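Local structure of lovastatin nonaketide synthase, polyketide synthase component (Aspergillus terreus, 7CPX) at residues I2184-R2189 with G2206-L2211. The protein builds the polyketide dihydromonacolin L on its carrier domain from nine malonyl-CoA units, using S-adenosyl-L-methionine and NADPH, in the biosynthesis of lovastatin. The protein carries 2 engineered substitutions. Numbering follows the deposited sequence.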
ATOM      1  N   ILE A2184     -21.695  36.617 -41.971  1.00102.01           N
ATOM      2  CA  ILE A2184     -20.610  37.562 -41.745  1.00102.01           C
ATOM      3  C   ILE A2184     -19.922  37.849 -43.072  1.00102.01           C
ATOM      4  O   ILE A2184     -19.754  36.951 -43.907  1.00102.01           O
ATOM      5  CB  ILE A2184     -19.599  37.031 -40.708  1.00102.01           C
ATOM      6  CG1 ILE A2184     -20.324  36.671 -39.410  1.00102.01           C
ATOM      7  CG2 ILE A2184     -18.524  38.068 -40.439  1.00102.01           C
ATOM      8  CD1 ILE A2184     -19.438  36.050 -38.360  1.00102.01           C
ATOM      9  N   VAL A2185     -19.522  39.103 -43.262  1.00103.46           N
ATOM     10  CA  VAL A2185     -18.899  39.564 -44.498  1.00103.46           C
ATOM     11  C   VAL A2185     -17.630  40.314 -44.111  1.00103.46           C
ATOM     12  O   VAL A2185     -17.695  41.451 -43.636  1.00103.46           O
ATOM     13  CB  VAL A2185     -19.832  40.454 -45.321  1.00103.46           C
ATOM     14  CG1 VAL A2185     -19.171  40.848 -46.630  1.00103.46           C
ATOM     15  CG2 VAL A2185     -21.150  39.746 -45.575  1.00103.46           C
ATOM     16  N   LEU A2186     -16.479  39.685 -44.317  1.00101.50           N
ATOM     17  CA  LEU A2186     -15.203  40.361 -44.151  1.00101.50           C
ATOM     18  C   LEU A2186     -14.870  41.132 -45.421  1.00101.50           C
ATOM     19  O   LEU A2186     -15.041  40.622 -46.531  1.00101.50           O
ATOM     20  CB  LEU A2186     -14.096  39.353 -43.847  1.00101.50           C
ATOM     21  CG  LEU A2186     -14.458  38.203 -42.909  1.00101.50           C
ATOM     22  CD1 LEU A2186     -13.259  37.302 -42.686  1.00101.50           C
ATOM     23  CD2 LEU A2186     -14.972  38.733 -41.590  1.00101.50           C
ATOM     24  N   THR A2187     -14.393  42.363 -45.257  1.00104.13           N
ATOM     25  CA  THR A2187     -14.090  43.217 -46.396  1.00104.13           C
ATOM     26  C   THR A2187     -12.660  43.720 -46.302  1.00104.13           C
ATOM     27  O   THR A2187     -12.161  44.016 -45.213  1.00104.13           O
ATOM     28  CB  THR A2187     -15.047  44.411 -46.479  1.00104.13           C
ATOM     29  OG1 THR A2187     -14.384  45.597 -46.025  1.00104.13           O
ATOM     30  CG2 THR A2187     -16.290  44.167 -45.637  1.00104.13           C
ATOM     31  N   SER A2188     -12.010  43.815 -47.458  1.00105.74           N
ATOM     32  CA  SER A2188     -10.638  44.289 -47.551  1.00105.74           C
ATOM     33  C   SER A2188     -10.282  44.429 -49.021  1.00105.74           C
ATOM     34  O   SER A2188     -10.793  43.688 -49.864  1.00105.74           O
ATOM     35  CB  SER A2188      -9.665  43.333 -46.854  1.00105.74           C
ATOM     36  OG  SER A2188      -9.808  43.396 -45.446  1.00105.74           O
ATOM     37  N   ARG A2189      -9.411  45.392 -49.320  1.00107.42           N
ATOM     38  CA  ARG A2189      -8.924  45.525 -50.688  1.00107.42           C
ATOM     39  C   ARG A2189      -8.145  44.289 -51.117  1.00107.42           C
ATOM     40  O   ARG A2189      -8.077  43.981 -52.312  1.00107.42           O
ATOM     41  CB  ARG A2189      -8.063  46.784 -50.827  1.00107.42           C
ATOM     42  CG  ARG A2189      -7.022  46.967 -49.735  1.00107.42           C
ATOM     43  CD  ARG A2189      -6.153  48.186 -49.979  1.00107.42           C
ATOM     44  NE  ARG A2189      -5.180  48.375 -48.909  1.00107.42           N
ATOM     45  CZ  ARG A2189      -4.349  49.406 -48.822  1.00107.42           C
ATOM     46  NH1 ARG A2189      -4.348  50.372 -49.726  1.00107.42           N
ATOM     47  NH2 ARG A2189      -3.502  49.471 -47.799  1.00107.42           N
ATOM     48  N   GLY A2206     -22.426  29.564 -39.083  1.00103.84           N
ATOM     49  CA  GLY A2206     -22.606  30.845 -39.736  1.00103.84           C
ATOM     50  C   GLY A2206     -21.896  30.935 -41.070  1.00103.84           C
ATOM     51  O   GLY A2206     -20.746  30.506 -41.201  1.00103.84           O
ATOM     52  N   ARG A2207     -22.574  31.497 -42.067  1.00107.21           N
ATOM     53  CA  ARG A2207     -22.005  31.643 -43.402  1.00107.21           C
ATOM     54  C   ARG A2207     -21.128  32.887 -43.428  1.00107.21           C
ATOM     55  O   ARG A2207     -21.616  34.008 -43.251  1.00107.21           O
ATOM     56  CB  ARG A2207     -23.113  31.723 -44.447  1.00107.21           C
ATOM     57  CG  ARG A2207     -22.610  31.871 -45.872  1.00107.21           C
ATOM     58  CD  ARG A2207     -23.731  31.674 -46.882  1.00107.21           C
ATOM     59  NE  ARG A2207     -24.826  32.618 -46.686  1.00107.21           N
ATOM     60  CZ  ARG A2207     -25.935  32.640 -47.413  1.00107.21           C
ATOM     61  NH1 ARG A2207     -26.136  31.778 -48.396  1.00107.21           N
ATOM     62  NH2 ARG A2207     -26.868  33.550 -47.146  1.00107.21           N
ATOM     63  N   VAL A2208     -19.832  32.694 -43.643  1.00103.07           N
ATOM     64  CA  VAL A2208     -18.864  33.781 -43.684  1.00103.07           C
ATOM     65  C   VAL A2208     -18.317  33.885 -45.099  1.00103.07           C
ATOM     66  O   VAL A2208     -17.974  32.873 -45.720  1.00103.07           O
ATOM     67  CB  VAL A2208     -17.726  33.563 -42.671  1.00103.07           C
ATOM     68  CG1 VAL A2208     -16.789  34.753 -42.671  1.00103.07           C
ATOM     69  CG2 VAL A2208     -18.298  33.326 -41.286  1.00103.07           C
ATOM     70  N   THR A2209     -18.243  35.111 -45.606  1.00103.35           N
ATOM     71  CA  THR A2209     -17.746  35.360 -46.951  1.00103.35           C
ATOM     72  C   THR A2209     -16.829  36.572 -46.928  1.00103.35           C
ATOM     73  O   THR A2209     -16.893  37.404 -46.023  1.00103.35           O
ATOM     74  CB  THR A2209     -18.894  35.585 -47.945  1.00103.35           C
ATOM     75  OG1 THR A2209     -18.359  35.867 -49.244  1.00103.35           O
ATOM     76  CG2 THR A2209     -19.770  36.745 -47.496  1.00103.35           C
ATOM     77  N   VAL A2210     -15.966  36.654 -47.939  1.00102.90           N
ATOM     78  CA  VAL A2210     -15.049  37.774 -48.116  1.00102.90           C
ATOM     79  C   VAL A2210     -15.523  38.587 -49.312  1.00102.90           C
ATOM     80  O   VAL A2210     -15.891  38.027 -50.351  1.00102.90           O
ATOM     81  CB  VAL A2210     -13.596  37.300 -48.308  1.00102.90           C
ATOM     82  CG1 VAL A2210     -13.154  36.466 -47.120  1.00102.90           C
ATOM     83  CG2 VAL A2210     -13.450  36.514 -49.602  1.00102.90           C
ATOM     84  N   LEU A2211     -15.513  39.911 -49.162  1.00105.74           N
ATOM     85  CA  LEU A2211     -16.165  40.794 -50.119  1.00105.74           C
ATOM     86  C   LEU A2211     -15.209  41.458 -51.100  1.00105.74           C
ATOM     87  O   LEU A2211     -15.656  41.900 -52.164  1.00105.74           O
ATOM     88  CB  LEU A2211     -16.941  41.884 -49.373  1.00105.74           C
ATOM     89  CG  LEU A2211     -17.963  42.668 -50.194  1.00105.74           C
ATOM     90  CD1 LEU A2211     -19.023  41.735 -50.752  1.00105.74           C
ATOM     91  CD2 LEU A2211     -18.601  43.756 -49.351  1.00105.74           C
TER
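I2184 and L2186 each use both backbone polar atoms to hold the neighbouring strand, the ladder expected of parallel pairing. I2184 N donates to R2207 O at 2.9 Å, while I2184 O receives T2209 N. The pattern repeats two residues on: L2186 N binds T2209 O, and L2186 O takes L2211 N at 2.8 Å. Between these rungs, V2208 CA sits 3.3 Å from I2184 O in a CA-H...O contact, one of three such contacts.

On one face, I2184 and V2208 run side by side, with I2184 CB 4.0 Å from V2208 CG2. V2208 CG1 also touches I2184 CB and reaches on to L2186 CG at 4.2 Å; the valine thus spans two residues of the partner strand. On the opposite face V2185 does the bridging. V2185 CG2 lies 3.8 Å from T2209 CG2, methyl against methyl, while V2185 CG1, anti to the backbone N (chi1 -177°), reaches L2211 CB at 3.7 Å.

These strands and helix 2195-2203 form a beta-alpha-beta unit of the ketoreductase's Rossmann-type fold, with 2207-2210 outermost in its parallel sheet. Just beyond strand 2183-2187, S2188 and R2189 belong to the NADP pocket. On the other side of this strand, 2158-2162 continues the sheet through backbone bonds to V2185 and T2187, and T2187 OG1 bonds G2163 N. Helix 2195-2203 covers V2208 and L2186 with W2197, V2208 also meeting L2198 and V2201, while helix 2167-2178 packs M2176 and V2177 on I2184.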